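Local coordinates for protein glycogen synthase (Cyanobacterium sp. CLg1, PDB 6GNF) that belongs to the glycogen and starch synthase family of two-domain GT-B proteins, and holds adenosine-5'-diphosphate in this structure, at residues N132-A137 / F214-L219; G207-S212 / L255-A260; N439-M444 / V459-P464; G447-V452 / K513-C518. One frame throughout, in Å; residues are numbered along the deposited sequence.

Contact 1: N132-A137 / F214-L219; sequences NVERFA and FDALNL
The flat carboxylate of Glu134 meets the CB methyl of Ala216 well off its own plane: the methyl comes over the OE1 end, 3.8 Å from Glu134 OE1 to Ala216 CB. That oxygen has its real partner in Lys213, the residue just before the segment, which forms a salt bridge with it. A bend at chi2 (81°) turns the Glu134 carboxylate out of the helix toward this corner. The other flat groups of the helical segment, the Asn132 amide, the Arg135 guanidinium and the Phe136 ring, lie on the far side of the helix from 214-219, where Phe136 packs edge-to-face with His173.

Val133 and Ala216 carry the apolar part, with Leu217. Val133 CG1, anti to the backbone nitrogen (chi1 165°), is aimed at the other segment and lies 4.0 Å from Ala216 CB. Leu217 comes across it at about a right angle, Leu217 CD2 standing 4.0 Å from Val133 CG1. One turn on, Ala137 adds its methyl, with Ala137 CB 4.4 Å from Leu217 CD2. The indole of Trp257 touches both Val133 and Leu217, continuing the hydrophobic layer beyond the two segments.

Segments 132-137 and 214-219 therefore join the start of helix 132-144 to the loop that follows strand 208-209 largely through methyl groups, with no hydrogen bond between them; a directional tie nearby is the Glu134-Lys213 salt bridge.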
# COMPACT_ATOMS: atom_id res chain seq x y z
N ASN A 132 -2.84 17.94 -8.25
CA ASN A 132 -2.99 17.05 -7.10
C ASN A 132 -3.12 17.78 -5.77
O ASN A 132 -3.79 17.29 -4.85
CB ASN A 132 -1.87 16.01 -7.03
CG ASN A 132 -2.18 14.75 -7.84
OD1 ASN A 132 -3.30 14.54 -8.35
ND2 ASN A 132 -1.19 13.88 -7.93
N VAL A 133 -2.46 18.93 -5.67
CA VAL A 133 -2.60 19.80 -4.50
C VAL A 133 -4.07 20.12 -4.28
O VAL A 133 -4.60 19.90 -3.20
CB VAL A 133 -1.78 21.10 -4.66
CG1 VAL A 133 -2.19 22.15 -3.64
CG2 VAL A 133 -0.29 20.80 -4.54
N GLU A 134 -4.73 20.64 -5.31
CA GLU A 134 -6.12 21.06 -5.16
C GLU A 134 -7.05 19.86 -4.94
O GLU A 134 -7.94 19.91 -4.10
CB GLU A 134 -6.56 21.87 -6.38
CG GLU A 134 -5.90 23.23 -6.51
CD GLU A 134 -4.50 23.19 -7.11
OE1 GLU A 134 -3.87 24.27 -7.27
OE2 GLU A 134 -3.99 22.09 -7.42
N ARG A 135 -6.83 18.78 -5.68
CA ARG A 135 -7.66 17.58 -5.60
C ARG A 135 -7.67 16.94 -4.23
O ARG A 135 -8.72 16.55 -3.73
CB ARG A 135 -7.20 16.53 -6.63
CG ARG A 135 -7.84 16.69 -8.01
CD ARG A 135 -6.99 16.12 -9.13
NE ARG A 135 -6.41 14.81 -8.81
CZ ARG A 135 -6.91 13.63 -9.15
NH1 ARG A 135 -8.05 13.53 -9.83
NH2 ARG A 135 -6.26 12.53 -8.80
N PHE A 136 -6.50 16.83 -3.61
CA PHE A 136 -6.40 16.13 -2.34
C PHE A 136 -6.62 17.02 -1.12
O PHE A 136 -7.15 16.56 -0.11
CB PHE A 136 -5.09 15.34 -2.25
CG PHE A 136 -4.97 14.28 -3.31
CD1 PHE A 136 -6.04 13.45 -3.61
CD2 PHE A 136 -3.78 14.11 -4.01
CE1 PHE A 136 -5.93 12.48 -4.59
CE2 PHE A 136 -3.67 13.13 -5.00
CZ PHE A 136 -4.74 12.32 -5.29
N ALA A 137 -6.29 18.30 -1.23
CA ALA A 137 -6.76 19.26 -0.23
C ALA A 137 -8.29 19.27 -0.19
O ALA A 137 -8.90 19.34 0.88
CB ALA A 137 -6.23 20.65 -0.53
N PHE A 214 1.40 27.25 -1.68
CA PHE A 214 0.83 27.42 -0.33
C PHE A 214 -0.55 28.06 -0.36
O PHE A 214 -1.45 27.62 0.35
CB PHE A 214 1.76 28.25 0.57
CG PHE A 214 1.16 28.52 1.92
CD1 PHE A 214 1.03 27.50 2.84
CD2 PHE A 214 0.69 29.78 2.26
CE1 PHE A 214 0.46 27.73 4.08
CE2 PHE A 214 0.12 30.02 3.49
CZ PHE A 214 0.00 29.00 4.40
N ASP A 215 -0.76 29.04 -1.23
CA ASP A 215 -2.03 29.77 -1.25
C ASP A 215 -3.19 28.85 -1.62
O ASP A 215 -4.33 29.12 -1.26
CB ASP A 215 -1.96 30.95 -2.23
CG ASP A 215 -1.04 32.06 -1.76
OD1 ASP A 215 -0.79 32.15 -0.54
OD2 ASP A 215 -0.56 32.85 -2.60
N ALA A 216 -2.91 27.80 -2.38
CA ALA A 216 -3.93 26.86 -2.79
C ALA A 216 -4.49 26.02 -1.65
O ALA A 216 -5.54 25.40 -1.81
CB ALA A 216 -3.39 25.94 -3.88
N LEU A 217 -3.81 25.99 -0.51
CA LEU A 217 -4.28 25.22 0.65
C LEU A 217 -5.39 25.91 1.45
O LEU A 217 -6.09 25.26 2.21
CB LEU A 217 -3.10 24.89 1.57
CG LEU A 217 -1.95 24.13 0.90
CD1 LEU A 217 -0.86 23.83 1.92
CD2 LEU A 217 -2.45 22.85 0.26
N ASN A 218 -5.55 27.22 1.28
CA ASN A 218 -6.48 28.02 2.08
C ASN A 218 -6.31 27.82 3.58
O ASN A 218 -7.29 27.57 4.29
CB ASN A 218 -7.93 27.74 1.70
CG ASN A 218 -8.23 28.11 0.27
OD1 ASN A 218 -8.34 29.29 -0.08
ND2 ASN A 218 -8.41 27.10 -0.56
N LEU A 219 -5.06 27.92 4.02
CA LEU A 219 -4.74 27.87 5.43
C LEU A 219 -3.98 29.12 5.81
O LEU A 219 -3.17 29.62 5.02
CB LEU A 219 -3.88 26.65 5.72
CG LEU A 219 -4.57 25.30 5.67
CD1 LEU A 219 -3.54 24.19 5.67
CD2 LEU A 219 -5.54 25.13 6.84

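Contact 2: G207-S212 / L255-A260; sequences GRFPSS and LNWLKA. With SO4 (sulfate ion), chain I; SO4 (sulfate ion), chain J.
Phe209 and Leu255 form a hydrogen-bonded antiparallel pair, joining edge strand 208-209 to strand 251-256 in a three-stranded sheet. Leu255 N donates to Phe209 O over 2.8 Å, and the return bond runs from Phe209 N to Leu255 O (3.1 Å). Just past the strand, Trp257 N donates to Gly207 O. The ladder thus runs right up to the first residue of helix 257-264.

Beyond the backbone, the two aromatic rings meet obliquely, their planes 56° apart. Phe209 CE2 is held over the centre of one face of the Trp257 indole, 3.5 Å from Trp257 CE2, while Trp257 CD1 lies in plane at the phenyl edge. Val133 of helix 132-144 also touches Phe209. On the other side of the sheet Arg208 and Asn256 run side by side, and Gln206 OE1 accepts from both Arg208 NE and Asn256 ND2, linking two donors that do not bond each other. Arg208 is fixed further out by Glu288 and by the carbonyl of Phe233. Asn256 also N-caps the helix, its OD1 accepting from Lys259 N.

Sulfate ions, probably from the crystallisation liquor, sit at both ends of 207-212. One takes a bond from Gly207 N; the other is gripped at O1 by Ser212 N and by Ser211 OG, the latter 2.6 Å from that oxygen.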
# COMPACT_ATOMS: atom_id res chain seq x y z
N GLY A 207 4.03 14.29 0.01
CA GLY A 207 3.34 15.49 -0.40
C GLY A 207 4.28 16.67 -0.35
O GLY A 207 3.99 17.68 0.29
N ARG A 208 5.44 16.50 -0.99
CA ARG A 208 6.36 17.60 -1.18
C ARG A 208 5.89 18.40 -2.39
O ARG A 208 5.71 17.84 -3.47
CB ARG A 208 7.78 17.08 -1.42
CG ARG A 208 8.32 16.27 -0.26
CD ARG A 208 9.77 15.90 -0.49
NE ARG A 208 10.28 15.03 0.57
CZ ARG A 208 11.56 14.68 0.72
NH1 ARG A 208 12.47 15.14 -0.13
NH2 ARG A 208 11.92 13.89 1.72
N PHE A 209 5.64 19.69 -2.17
CA PHE A 209 5.20 20.59 -3.22
C PHE A 209 5.94 21.90 -3.10
O PHE A 209 6.40 22.25 -2.01
CB PHE A 209 3.70 20.86 -3.09
CG PHE A 209 2.87 19.64 -3.25
CD1 PHE A 209 2.75 19.03 -4.49
CD2 PHE A 209 2.22 19.08 -2.17
CE1 PHE A 209 1.99 17.90 -4.66
CE2 PHE A 209 1.46 17.94 -2.32
CZ PHE A 209 1.34 17.35 -3.57
N PRO A 210 6.06 22.64 -4.20
CA PRO A 210 6.70 23.95 -4.13
C PRO A 210 5.97 24.88 -3.17
O PRO A 210 4.75 24.79 -3.04
CB PRO A 210 6.60 24.49 -5.56
CG PRO A 210 6.38 23.29 -6.42
CD PRO A 210 5.61 22.33 -5.57
N SER A 211 6.70 25.79 -2.55
CA SER A 211 6.12 26.68 -1.56
C SER A 211 5.13 27.64 -2.21
O SER A 211 4.18 28.08 -1.57
CB SER A 211 7.22 27.43 -0.82
OG SER A 211 8.20 27.89 -1.71
N SER A 212 5.31 27.89 -3.50
CA SER A 212 4.38 28.68 -4.29
C SER A 212 2.97 28.08 -4.38
O SER A 212 2.04 28.75 -4.82
CB SER A 212 4.91 28.87 -5.71
OG SER A 212 5.01 27.61 -6.34
N LEU A 255 7.19 22.84 0.63
CA LEU A 255 6.19 22.32 1.55
C LEU A 255 6.27 20.80 1.65
O LEU A 255 6.71 20.14 0.72
CB LEU A 255 4.78 22.70 1.09
CG LEU A 255 4.56 24.16 0.71
CD1 LEU A 255 3.12 24.36 0.28
CD2 LEU A 255 4.90 25.10 1.86
N ASN A 256 5.80 20.27 2.77
CA ASN A 256 5.77 18.84 3.03
C ASN A 256 4.52 18.53 3.85
O ASN A 256 4.50 18.76 5.06
CB ASN A 256 7.03 18.40 3.78
CG ASN A 256 7.15 16.90 3.92
OD1 ASN A 256 6.21 16.21 4.32
ND2 ASN A 256 8.32 16.37 3.61
N TRP A 257 3.50 17.99 3.20
CA TRP A 257 2.20 17.76 3.83
C TRP A 257 2.29 16.74 4.95
O TRP A 257 1.68 16.92 6.01
CB TRP A 257 1.19 17.24 2.80
CG TRP A 257 0.67 18.23 1.82
CD1 TRP A 257 1.16 19.46 1.53
CD2 TRP A 257 -0.47 18.04 0.98
NE1 TRP A 257 0.39 20.06 0.56
CE2 TRP A 257 -0.61 19.20 0.20
CE3 TRP A 257 -1.38 16.99 0.80
CZ2 TRP A 257 -1.63 19.35 -0.73
CZ3 TRP A 257 -2.39 17.14 -0.14
CH2 TRP A 257 -2.52 18.31 -0.89
N LEU A 258 3.03 15.66 4.73
CA LEU A 258 3.09 14.57 5.70
C LEU A 258 3.73 15.04 6.99
O LEU A 258 3.33 14.61 8.07
CB LEU A 258 3.89 13.39 5.15
CG LEU A 258 3.90 12.14 6.02
CD1 LEU A 258 2.49 11.63 6.25
CD2 LEU A 258 4.75 11.07 5.37
N LYS A 259 4.75 15.88 6.87
CA LYS A 259 5.37 16.52 8.03
C LYS A 259 4.33 17.28 8.85
O LYS A 259 4.23 17.07 10.05
CB LYS A 259 6.48 17.47 7.59
CG LYS A 259 7.10 18.28 8.72
CD LYS A 259 8.38 18.96 8.25
CE LYS A 259 8.91 19.96 9.26
NZ LYS A 259 8.05 21.17 9.36
N ALA A 260 3.56 18.13 8.18
CA ALA A 260 2.51 18.89 8.85
C ALA A 260 1.48 17.97 9.49
O ALA A 260 0.98 18.26 10.58
CB ALA A 260 1.82 19.84 7.86
S SO4 I . 8.86 27.95 -5.62
O1 SO4 I . 8.25 27.99 -4.28
O2 SO4 I . 9.19 29.32 -6.09
O3 SO4 I . 7.89 27.36 -6.58
O4 SO4 I . 10.10 27.14 -5.55
S SO4 J . 4.63 13.24 -3.86
O1 SO4 J . 4.00 12.85 -2.59
O2 SO4 J . 4.82 14.71 -3.89
O3 SO4 J . 3.77 12.79 -4.98
O4 SO4 J . 5.97 12.60 -3.98

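Contact 3: N439-M444 / V459-P464. With ADP (adenosine-5'-diphosphate), chain F.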
# COMPACT_ATOMS: atom_id res chain seq x y z
N ASN A 439 1.99 -9.58 -0.30
CA ASN A 439 2.26 -10.83 -0.98
C ASN A 439 2.63 -11.97 -0.07
O ASN A 439 2.14 -13.08 -0.25
CB ASN A 439 3.39 -10.67 -1.98
CG ASN A 439 2.95 -10.06 -3.28
OD1 ASN A 439 1.84 -9.51 -3.39
ND2 ASN A 439 3.82 -10.13 -4.27
N GLN A 440 3.51 -11.70 0.89
CA GLN A 440 4.04 -12.75 1.75
C GLN A 440 2.95 -13.33 2.66
O GLN A 440 3.00 -14.51 2.99
CB GLN A 440 5.25 -12.25 2.56
CG GLN A 440 4.93 -11.38 3.77
CD GLN A 440 4.74 -9.91 3.44
OE1 GLN A 440 4.54 -9.53 2.28
NE2 GLN A 440 4.84 -9.08 4.46
N LEU A 441 1.96 -12.52 3.01
CA LEU A 441 0.85 -12.98 3.84
C LEU A 441 -0.04 -13.92 3.03
O LEU A 441 -0.36 -15.02 3.48
CB LEU A 441 0.02 -11.80 4.34
CG LEU A 441 0.76 -10.68 5.08
CD1 LEU A 441 -0.24 -9.65 5.60
CD2 LEU A 441 1.60 -11.22 6.22
N TYR A 442 -0.39 -13.50 1.82
CA TYR A 442 -1.14 -14.36 0.91
C TYR A 442 -0.39 -15.66 0.70
O TYR A 442 -0.96 -16.75 0.82
CB TYR A 442 -1.35 -13.67 -0.44
CG TYR A 442 -2.27 -12.48 -0.43
CD1 TYR A 442 -3.30 -12.35 0.49
CD2 TYR A 442 -2.15 -11.49 -1.40
CE1 TYR A 442 -4.15 -11.26 0.48
CE2 TYR A 442 -3.00 -10.40 -1.43
CZ TYR A 442 -4.00 -10.29 -0.48
OH TYR A 442 -4.84 -9.20 -0.50
N ALA A 443 0.89 -15.56 0.38
CA ALA A 443 1.71 -16.72 0.08
C ALA A 443 1.65 -17.75 1.20
O ALA A 443 1.47 -18.94 0.96
CB ALA A 443 3.15 -16.30 -0.18
N MET A 444 1.82 -17.29 2.44
CA MET A 444 1.81 -18.20 3.58
C MET A 444 0.48 -18.93 3.74
O MET A 444 0.47 -20.10 4.09
CB MET A 444 2.20 -17.46 4.86
CG MET A 444 3.69 -17.11 4.90
SD MET A 444 4.27 -16.39 6.44
CE MET A 444 3.58 -14.75 6.35
N VAL A 459 10.63 -8.38 7.91
CA VAL A 459 11.30 -8.93 9.09
C VAL A 459 10.27 -9.38 10.12
O VAL A 459 10.39 -10.45 10.71
CB VAL A 459 12.26 -7.90 9.75
CG1 VAL A 459 12.87 -8.48 11.02
CG2 VAL A 459 13.36 -7.50 8.78
N ASP A 460 9.23 -8.58 10.33
CA ASP A 460 8.18 -8.91 11.29
C ASP A 460 7.34 -10.11 10.87
O ASP A 460 6.93 -10.90 11.71
CB ASP A 460 7.24 -7.71 11.49
CG ASP A 460 7.85 -6.61 12.33
OD1 ASP A 460 8.46 -6.91 13.38
OD2 ASP A 460 7.73 -5.43 11.95
N THR A 461 7.04 -10.22 9.57
CA THR A 461 6.08 -11.20 9.08
C THR A 461 6.68 -12.53 8.65
O THR A 461 5.96 -13.52 8.52
CB THR A 461 5.29 -10.62 7.89
OG1 THR A 461 6.20 -10.12 6.89
CG2 THR A 461 4.38 -9.50 8.36
N VAL A 462 7.99 -12.56 8.42
CA VAL A 462 8.68 -13.78 7.99
C VAL A 462 9.84 -14.11 8.94
O VAL A 462 11.01 -13.93 8.60
CB VAL A 462 9.21 -13.65 6.54
CG1 VAL A 462 9.73 -14.99 6.02
CG2 VAL A 462 8.12 -13.13 5.62
N PRO A 463 9.52 -14.58 10.16
CA PRO A 463 10.55 -15.14 11.02
C PRO A 463 11.04 -16.49 10.48
O PRO A 463 10.47 -17.01 9.52
CB PRO A 463 9.82 -15.32 12.36
CG PRO A 463 8.39 -15.47 11.99
CD PRO A 463 8.21 -14.53 10.83
N PRO A 464 12.10 -17.06 11.08
CA PRO A 464 12.73 -18.27 10.53
C PRO A 464 11.86 -19.53 10.38
O PRO A 464 12.20 -20.41 9.58
CB PRO A 464 13.89 -18.54 11.52
CG PRO A 464 14.16 -17.23 12.17
CD PRO A 464 12.82 -16.55 12.26
PB ADP F . 2.51 -2.27 -2.61
O1B ADP F . 3.78 -1.66 -2.07
O2B ADP F . 1.28 -1.91 -1.81
O3B ADP F . 2.37 -2.14 -4.10
PA ADP F . 1.88 -4.78 -1.35
O1A ADP F . 1.62 -4.10 -0.01
O2A ADP F . 2.52 -6.16 -1.40
O3A ADP F . 2.75 -3.84 -2.34
O5' ADP F . 0.49 -4.86 -2.16
C5' ADP F . 0.45 -5.00 -3.59
C4' ADP F . -0.77 -5.83 -3.95
O4' ADP F . -1.07 -5.78 -5.34
C3' ADP F . -0.55 -7.29 -3.60
O3' ADP F . -1.75 -7.78 -2.99
C2' ADP F . -0.26 -7.95 -4.93
O2' ADP F . -0.79 -9.27 -4.91
C1' ADP F . -0.95 -7.07 -5.95
N9 ADP F . -0.25 -6.88 -7.25
C8 ADP F . 0.85 -6.13 -7.48
N7 ADP F . 1.19 -6.15 -8.80
C5 ADP F . 0.29 -6.92 -9.44
C6 ADP F . 0.05 -7.37 -10.83
N6 ADP F . 0.87 -7.00 -11.83
N1 ADP F . -1.01 -8.17 -11.06
C2 ADP F . -1.84 -8.56 -10.09
N3 ADP F . -1.68 -8.19 -8.80
C4 ADP F . -0.66 -7.38 -8.42
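Leu441 and Thr461 bring the two segments nearest, their CA atoms 7.6 Å apart, where helix 439-445 faces the last turn of helix 457-461 and the chain leaves helical geometry at Val462.

Thr461 carries most of the contact. Its OG1 accepts from Gln440 NE2 over 3.0 Å, at an N-H...O angle of 153°, with the hydroxyl tilted 17° out of the amide plane. Gln440 gets there by a folded route: chi1 of 78° sets CG between the backbone nitrogen and carbonyl carbon, and a bend at chi2 turns the amide back along the helix. Both polar atoms have another partner, Cys436 O for the amide nitrogen and Gly457 O for the hydroxyl, so this buried pair is fixed from either end. The side chains of Thr461 and Leu441 cross at about a right angle, with Thr461 CG2 3.9 Å from Leu441 CD2. Met444 CE rests 3.4 Å from Thr461 O, and Val462 CG2 meets the Gln440 CG methylene.

The same helix lines the nucleotide pocket through other residues. Asn439 OD1 receives a weak bond from the ribose O2' of ADP, and Tyr442, stacked on Trp310, offers its ring edge to O3'.

Helix 439-445 bridges the neighbouring parallel strands 426-429 and 449-452 as a beta-alpha-beta crossover; Gln440, Met444 and Val462 all rest on Pro450 of the second strand.

Contact 4: G447-V452 / K513-C518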
# COMPACT_ATOMS: atom_id res chain seq x y z
N GLY A 447 0.58 -21.91 1.67
CA GLY A 447 1.69 -22.82 1.92
C GLY A 447 2.90 -22.53 1.05
O GLY A 447 3.77 -23.38 0.87
N THR A 448 2.95 -21.32 0.52
CA THR A 448 4.04 -20.88 -0.34
C THR A 448 5.01 -20.08 0.53
O THR A 448 4.61 -19.14 1.21
CB THR A 448 3.50 -20.04 -1.52
OG1 THR A 448 2.65 -20.86 -2.33
CG2 THR A 448 4.62 -19.48 -2.37
N ILE A 449 6.28 -20.45 0.47
CA ILE A 449 7.27 -19.97 1.44
C ILE A 449 7.92 -18.66 1.00
O ILE A 449 8.53 -18.61 -0.07
CB ILE A 449 8.36 -21.04 1.64
CG1 ILE A 449 7.76 -22.27 2.33
CG2 ILE A 449 9.51 -20.48 2.47
CD1 ILE A 449 8.62 -23.51 2.26
N PRO A 450 7.82 -17.61 1.84
CA PRO A 450 8.46 -16.34 1.49
C PRO A 450 9.99 -16.37 1.54
O PRO A 450 10.57 -16.93 2.48
CB PRO A 450 7.92 -15.36 2.54
CG PRO A 450 6.71 -16.01 3.11
CD PRO A 450 6.98 -17.47 3.05
N VAL A 451 10.61 -15.77 0.53
CA VAL A 451 12.04 -15.49 0.53
C VAL A 451 12.15 -14.00 0.27
O VAL A 451 11.92 -13.53 -0.84
CB VAL A 451 12.78 -16.30 -0.56
CG1 VAL A 451 14.28 -16.05 -0.51
CG2 VAL A 451 12.49 -17.78 -0.42
N VAL A 452 12.49 -13.25 1.32
CA VAL A 452 12.27 -11.81 1.35
C VAL A 452 13.50 -11.02 1.77
O VAL A 452 14.41 -11.54 2.42
CB VAL A 452 11.10 -11.48 2.30
CG1 VAL A 452 9.84 -12.21 1.86
CG2 VAL A 452 11.42 -11.84 3.74
N LYS A 513 7.29 -29.29 6.43
CA LYS A 513 6.86 -28.74 7.71
C LYS A 513 6.68 -27.22 7.64
O LYS A 513 5.71 -26.69 8.19
CB LYS A 513 7.88 -29.07 8.81
CG LYS A 513 7.40 -28.73 10.22
CD LYS A 513 8.52 -28.88 11.23
CE LYS A 513 8.00 -28.82 12.66
NZ LYS A 513 7.29 -27.54 12.95
N MET A 514 7.59 -26.54 6.94
CA MET A 514 7.53 -25.09 6.81
C MET A 514 6.25 -24.64 6.10
O MET A 514 5.67 -23.60 6.44
CB MET A 514 8.78 -24.56 6.07
CG MET A 514 8.93 -23.04 6.13
SD MET A 514 10.51 -22.41 5.53
CE MET A 514 11.57 -22.66 6.95
N ARG A 515 5.81 -25.40 5.10
CA ARG A 515 4.57 -25.10 4.40
C ARG A 515 3.36 -25.22 5.32
O ARG A 515 2.46 -24.39 5.26
CB ARG A 515 4.38 -26.03 3.21
CG ARG A 515 5.44 -25.89 2.14
CD ARG A 515 5.04 -26.60 0.86
NE ARG A 515 4.62 -27.97 1.10
CZ ARG A 515 4.21 -28.80 0.15
NH1 ARG A 515 3.84 -30.04 0.45
NH2 ARG A 515 4.17 -28.40 -1.12
N LEU A 516 3.32 -26.28 6.11
CA LEU A 516 2.23 -26.49 7.06
C LEU A 516 2.22 -25.39 8.11
O LEU A 516 1.15 -24.89 8.46
CB LEU A 516 2.32 -27.88 7.71
CG LEU A 516 1.56 -29.03 7.04
CD1 LEU A 516 1.52 -28.92 5.51
CD2 LEU A 516 2.14 -30.37 7.45
N ASP A 517 3.41 -25.00 8.57
CA ASP A 517 3.54 -23.92 9.56
C ASP A 517 3.07 -22.59 8.97
O ASP A 517 2.41 -21.81 9.65
CB ASP A 517 4.99 -23.78 10.04
CG ASP A 517 5.43 -24.93 10.93
OD1 ASP A 517 4.67 -25.91 11.04
OD2 ASP A 517 6.55 -24.88 11.51
N CYS A 518 3.39 -22.36 7.70
CA CYS A 518 2.91 -21.20 6.99
C CYS A 518 1.39 -21.20 6.91
O CYS A 518 0.77 -20.17 7.17
CB CYS A 518 3.50 -21.13 5.57
SG CYS A 518 5.19 -20.49 5.49
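Gly447 O lies against the aliphatic stem of Arg515, with CB, CG and CD all within 3.6 Å and Arg515 CG 3.3 Å from Gly447 O. These are methylene contacts, and no hydrogen bond joins the two segments. Gly447 ends helix 439-445 in a Schellman motif, its positive phi (76°) turning the chain into strand 449-452 of the six-stranded parallel sheet in this Rossmann-like domain. Helix 509-520 comes close here, Gly447 CA lying 4.4 Å from both Arg515 CA and Cys518 CB.

The helix lies almost square across the strand, the axes 95° apart and 9.5 Å from each other at closest approach. Ile449 fills the gap between them. Its CG2 stands anti to the backbone nitrogen, since chi1 of -67° puts CG1 beside it, and touches Met514 SD at 3.8 Å, while CD1 packs against both Met514 CG and Arg515 CG. Met514 crosses it at about a right angle; extended chi1 and chi2 carry its sulfur to Ile449, and the bend at chi3 turns only the terminal CE.

Farther out, the Arg515 side chain runs over Ile327 and Lys331 of helix 327-341, and its NH1 makes a weak bond to Asn328. Thr448 turns the other way, its OG1 bonded to Lys331 and to the carbonyls of Thr421 and Ala424. Next to Ile449, the Cys518 sulfur lies against Pro450, 4.3 Å from Cys518 SG to Pro450 CD.

How the contacts relate
Following the chain from the N terminus, contact 1 opens on helix 132-144. Contact 2 then opens at 207-212, before 214-219 returns to that helix and closes contact 1; 255-260 closes contact 2 later. The two loops therefore cross, and they touch, tying helix 132-144 to the small antiparallel sheet and helix 257-264. The second half repeats this pattern: 439-444, 447-452, 459-464 and 513-518 follow in order, so contacts 3 and 4 also cross, and a probable hydrogen bond links Ala443 O to Thr448 N (2.8 Å). The pairs lie on opposite sides of the chain's centre; centres of one pair lie about 34 to 46 Å from those of the other.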